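Local coordinates for Azi13 (Streptomyces sahachiroi, PDB 5HMB), which acts as a thioesterase in azinomycin biosynthesis, working with a polyketide synthase on the pathway to the antibiotic's naphthoate unit, at the interface of chains A and B. Sequence-based numbering; all coordinates share one arbitrary frame. Chains: chain A/B, Azi13.

Contact 1: the interface of chains A and B. Residues chain A 49-50, 53, 79-81, 83; chain B 53, 57, 78-80.
A:Cys53 and B:Cys53 meet at the two-fold axis through their CB atoms, 3.4 Å apart, slightly closer than usual carbon packing. Each SG lies anti to its own carbonyl carbon (chi1 -55°) and turns away from the other thiol, toward the partner's asparagine: A:Cys53 SG is 3.9 Å from B:Asn79 CB. The two sulfurs therefore do not face each other as a disulfide would. A water molecule beside the two thiols is gripped symmetrically by both asparagines, with A:Asn79 OD1 and B:Asn79 OD1 each 2.8 Å from its oxygen, and by their main-chain carbonyls; its approach to the thiols is weak.

The amide of B:Asn79 turns its other end to B:Glu57, ND2 lying 2.7 Å from OE1, on the anti lone pair of the carboxylate and almost in the amide plane; ND2 also reaches the carbonyl of B:Cys53. Tip to tip with this carboxylate stands the ring of A:Phe83, its CE2 3.7 Å from B:Glu57 OE1 and the two planes 88° apart. An alanine in place of B:Glu57 would probably leave B:Asn79 ND2 without its carboxylate mate and open a gap beside the A:Phe83 rim.

Packing is looser where A:Ser80 OG and B:Ser80 OG face each other at 3.2 Å, a weak hydrogen bond. Beside them the backbone takes over: A:Thr81 N donates to B:Asn79 O at 2.9 Å, nearly straight (169° at the hydrogen), and B:Asn79 N returns a bond to A:Thr81 O. Strands 72-83 thus pair antiparallel about Ser80, joining the sheets of two hotdog folds, with the helices 49-68 of both chains packed together, through their Cys53 residues, on one side of the seam.

Contact 2: the interface of chains A and B. Residues chain A 14-15, 54, 57-58; chain B 40-41, 48, 50-51.
A:Ala54, in the second turn of helix 49-68, and B:Gly50, in the first turn of the same helix of the partner, bring their CA atoms to 3.6 Å, while B:His48 just ahead is still extended (psi 135°). From there the imidazole reaches into chain A, its CG anti to the backbone N (chi1 -166°). B:His48 NE2 makes a hydrogen bond of 2.9 Å with A:Ser58 OG, and that hydroxyl also donates to the A:Ala54 carbonyl oxygen, 2.8 Å from OG to O, one turn earlier in its own helix. At the other nitrogen, B:Gly50 N donates to B:His48 ND1 near the ring plane, at 2.9 Å. Being held at both nitrogens fixes the rotation of the ring.

A:Tyr14 turns its CD2 edge onto one face of the imidazole, toward the rim, with CD2 3.7 Å from B:His48 CG and the planes 57° apart. A methyl of A:Val15, CG2, approaches the NE2 side of the same ring. The tyrosine ring is itself capped by B:Val51 CG2, which lies over its centre at 3.7 Å from the centroid, while B:Leu40 CD2 touches the CD1 rim. The hydroxyl oxygen of A:Tyr14 is not modelled, so the structure alone does not show its partners. Outside this apolar cluster a water links A:Val15 N to B:Leu41 O, 2.8 Å from that carbonyl, with a weaker approach to A:Tyr14 N.

The contact ties the amino-terminal helix 13-18 of one subunit to the HGG segment of the other. By fixing B:His48 and the start of the helix behind it, the arrangement is likely to hold the wall of a thioesterase active site at the subunit boundary.

Contact 1: the interface of chains A and B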
loop_
_atom_site.group_PDB
_atom_site.type_symbol
_atom_site.label_atom_id
_atom_site.label_comp_id
_atom_site.label_asym_id
_atom_site.label_seq_id
_atom_site.Cartn_x
_atom_site.Cartn_y
_atom_site.Cartn_z
ATOM N N GLY A 49 16.707 -0.892 -1.268
ATOM C CA GLY A 49 15.364 -0.366 -1.411
ATOM C C GLY A 49 14.922 0.464 -0.219
ATOM O O GLY A 49 14.180 1.428 -0.380
ATOM N N GLY A 50 15.356 0.093 0.991
ATOM C CA GLY A 50 15.027 0.885 2.164
ATOM C C GLY A 50 15.484 2.323 2.057
ATOM O O GLY A 50 14.845 3.215 2.609
ATOM N N CYS A 53 12.726 4.225 0.461
ATOM C CA CYS A 53 11.644 4.465 1.420
ATOM C C CYS A 53 12.012 5.554 2.409
ATOM O O CYS A 53 11.179 6.406 2.746
ATOM C CB CYS A 53 11.327 3.190 2.189
ATOM S SG CYS A 53 10.934 1.737 1.138
ATOM N N ASN A 79 3.983 4.198 4.930
ATOM C CA ASN A 79 4.871 4.543 3.831
ATOM C C ASN A 79 4.820 3.403 2.823
ATOM O O ASN A 79 5.238 2.283 3.136
ATOM C CB ASN A 79 6.289 4.746 4.352
ATOM C CG ASN A 79 7.280 5.067 3.261
ATOM O OD1 ASN A 79 7.311 4.421 2.201
ATOM N ND2 ASN A 79 8.117 6.076 3.513
ATOM N N SER A 80 4.345 3.701 1.618
ATOM C CA SER A 80 4.242 2.723 0.540
ATOM C C SER A 80 5.058 3.236 -0.637
ATOM O O SER A 80 4.662 4.206 -1.292
ATOM C CB SER A 80 2.787 2.510 0.142
ATOM O OG SER A 80 2.641 1.316 -0.588
ATOM N N THR A 81 6.186 2.585 -0.910
ATOM C CA THR A 81 7.113 3.029 -1.943
ATOM C C THR A 81 7.274 1.932 -2.987
ATOM O O THR A 81 7.483 0.763 -2.636
ATOM C CB THR A 81 8.467 3.419 -1.333
ATOM O OG1 THR A 81 8.307 4.558 -0.462
ATOM C CG2 THR A 81 9.501 3.773 -2.409
ATOM N N PHE A 83 9.599 0.766 -6.290
ATOM C CA PHE A 83 10.900 0.951 -6.917
ATOM C C PHE A 83 10.750 0.560 -8.379
ATOM O O PHE A 83 10.436 -0.596 -8.674
ATOM C CB PHE A 83 11.973 0.106 -6.231
ATOM C CG PHE A 83 11.766 -0.059 -4.761
ATOM C CD1 PHE A 83 11.873 1.032 -3.902
ATOM C CD2 PHE A 83 11.488 -1.308 -4.220
ATOM C CE1 PHE A 83 11.683 0.889 -2.527
ATOM C CE2 PHE A 83 11.302 -1.462 -2.843
ATOM C CZ PHE A 83 11.394 -0.351 -1.995
ATOM N N CYS B 53 11.140 0.909 7.422
ATOM C CA CYS B 53 10.986 0.403 6.055
ATOM C C CYS B 53 12.227 -0.339 5.597
ATOM O O CYS B 53 12.128 -1.392 4.953
ATOM C CB CYS B 53 10.720 1.552 5.093
ATOM S SG CYS B 53 9.290 2.614 5.543
ATOM N N GLU B 57 12.484 -4.148 4.429
ATOM C CA GLU B 57 13.072 -4.517 3.146
ATOM C C GLU B 57 14.192 -5.538 3.335
ATOM O O GLU B 57 14.198 -6.595 2.688
ATOM C CB GLU B 57 13.573 -3.261 2.419
ATOM C CG GLU B 57 13.925 -3.535 0.933
ATOM C CD GLU B 57 12.678 -3.736 0.072
ATOM O OE1 GLU B 57 11.615 -3.178 0.423
ATOM O OE2 GLU B 57 12.752 -4.446 -0.950
ATOM N N SER B 78 8.261 -3.352 -4.318
ATOM C CA SER B 78 7.546 -2.362 -3.515
ATOM C C SER B 78 7.558 -2.763 -2.052
ATOM O O SER B 78 7.739 -3.931 -1.703
ATOM C CB SER B 78 6.097 -2.178 -3.972
ATOM O OG SER B 78 5.321 -3.326 -3.700
ATOM N N ASN B 79 7.294 -1.772 -1.205
ATOM C CA ASN B 79 7.443 -1.894 0.237
ATOM C C ASN B 79 6.405 -0.988 0.884
ATOM O O ASN B 79 6.473 0.236 0.732
ATOM C CB ASN B 79 8.853 -1.488 0.650
ATOM C CG ASN B 79 9.074 -1.549 2.141
ATOM O OD1 ASN B 79 8.250 -1.074 2.938
ATOM N ND2 ASN B 79 10.205 -2.134 2.539
ATOM N N SER B 80 5.480 -1.588 1.627
ATOM C CA SER B 80 4.424 -0.859 2.322
ATOM C C SER B 80 4.538 -1.172 3.807
ATOM O O SER B 80 4.236 -2.292 4.232
ATOM C CB SER B 80 3.053 -1.254 1.787
ATOM O OG SER B 80 2.085 -0.300 2.149
HETATM O O HOH W 1 8.181 1.760 2.702
#

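Contact 2: the interface of chains A and B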
loop_
_atom_site.group_PDB
_atom_site.type_symbol
_atom_site.label_atom_id
_atom_site.label_comp_id
_atom_site.label_asym_id
_atom_site.label_seq_id
_atom_site.Cartn_x
_atom_site.Cartn_y
_atom_site.Cartn_z
ATOM N N TYR A 14 19.594 10.684 10.842
ATOM C CA TYR A 14 19.412 9.732 9.746
ATOM C C TYR A 14 19.306 10.463 8.416
ATOM O O TYR A 14 19.908 10.044 7.424
ATOM C CB TYR A 14 18.188 8.832 9.976
ATOM C CG TYR A 14 18.204 7.567 9.116
ATOM C CD1 TYR A 14 19.234 6.628 9.237
ATOM C CD2 TYR A 14 17.202 7.312 8.184
ATOM C CE1 TYR A 14 19.264 5.470 8.448
ATOM C CE2 TYR A 14 17.230 6.157 7.385
ATOM C CZ TYR A 14 18.259 5.241 7.522
ATOM N N VAL A 15 18.582 11.583 8.387
ATOM C CA VAL A 15 18.510 12.376 7.165
ATOM C C VAL A 15 19.900 12.830 6.733
ATOM O O VAL A 15 20.227 12.814 5.537
ATOM C CB VAL A 15 17.554 13.559 7.357
ATOM C CG1 VAL A 15 17.609 14.467 6.150
ATOM C CG2 VAL A 15 16.150 13.042 7.565
ATOM N N ALA A 54 13.247 5.512 2.920
ATOM C CA ALA A 54 13.690 6.495 3.904
ATOM C C ALA A 54 13.701 7.905 3.322
ATOM O O ALA A 54 13.356 8.872 4.014
ATOM C CB ALA A 54 15.079 6.112 4.419
ATOM N N GLU A 57 10.114 9.009 3.035
ATOM C CA GLU A 57 9.673 9.410 4.367
ATOM C C GLU A 57 10.219 10.790 4.728
ATOM O O GLU A 57 9.460 11.685 5.127
ATOM C CB GLU A 57 10.091 8.352 5.397
ATOM C CG GLU A 57 9.397 8.552 6.770
ATOM C CD GLU A 57 7.918 8.167 6.731
ATOM O OE1 GLU A 57 7.549 7.300 5.907
ATOM O OE2 GLU A 57 7.124 8.721 7.515
ATOM N N SER A 58 11.530 10.998 4.542
ATOM C CA SER A 58 12.163 12.272 4.909
ATOM C C SER A 58 11.559 13.446 4.146
ATOM O O SER A 58 11.264 14.496 4.733
ATOM C CB SER A 58 13.670 12.223 4.634
ATOM O OG SER A 58 14.331 11.163 5.294
ATOM N N LEU B 40 19.905 6.918 14.342
ATOM C CA LEU B 40 18.771 6.442 13.563
ATOM C C LEU B 40 17.493 7.210 13.860
ATOM O O LEU B 40 16.434 6.854 13.334
ATOM C CB LEU B 40 18.552 4.948 13.810
ATOM C CG LEU B 40 19.744 4.046 13.519
ATOM C CD1 LEU B 40 19.406 2.579 13.768
ATOM C CD2 LEU B 40 20.219 4.259 12.082
ATOM N N LEU B 41 17.564 8.259 14.677
ATOM C CA LEU B 41 16.380 8.962 15.141
ATOM C C LEU B 41 16.030 10.121 14.226
ATOM O O LEU B 41 16.873 10.650 13.496
ATOM C CB LEU B 41 16.590 9.496 16.557
ATOM C CG LEU B 41 16.921 8.469 17.631
ATOM C CD1 LEU B 41 17.431 9.166 18.873
ATOM C CD2 LEU B 41 15.687 7.651 17.943
ATOM N N HIS B 48 13.437 7.252 13.126
ATOM C CA HIS B 48 13.062 7.641 11.771
ATOM C C HIS B 48 12.258 6.519 11.126
ATOM O O HIS B 48 12.604 5.343 11.251
ATOM C CB HIS B 48 14.329 7.933 10.962
ATOM C CG HIS B 48 14.092 8.660 9.681
ATOM N ND1 HIS B 48 13.511 8.065 8.578
ATOM C CD2 HIS B 48 14.396 9.926 9.309
ATOM C CE1 HIS B 48 13.459 8.937 7.588
ATOM N NE2 HIS B 48 13.985 10.077 8.006
ATOM N N GLY B 50 11.827 5.755 7.988
ATOM C CA GLY B 50 12.552 5.048 6.946
ATOM C C GLY B 50 13.361 3.882 7.471
ATOM O O GLY B 50 13.542 2.891 6.767
ATOM N N VAL B 51 13.838 3.964 8.721
ATOM C CA VAL B 51 14.576 2.836 9.279
ATOM C C VAL B 51 13.678 1.605 9.368
ATOM O O VAL B 51 14.097 0.493 9.032
ATOM C CB VAL B 51 15.181 3.199 10.646
ATOM C CG1 VAL B 51 15.959 1.996 11.187
ATOM C CG2 VAL B 51 16.092 4.413 10.512
HETATM O O HOH W 2 17.080 12.017 11.088
#

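The C-alpha centres of contact 1 and contact 2 lie about 12 Å apart within one two-fold symmetric interface, and each has a twin with the chains exchanged. Helix 49-68 of both chains serves both contacts: Gly50 and Glu57 appear in each, with the chains swapped. Contact 1 adds strand 72-83, contact 2 helix 13-18 and the loop before the long helix. Glu57, on the long helix after the HGG segment, sits between the subunits at the position of the catalytic acid of PaaI-type hotdog thioesterases. Pairing would then shape the active site as well as build the dimer, two of which could make the deposited four-chain assembly.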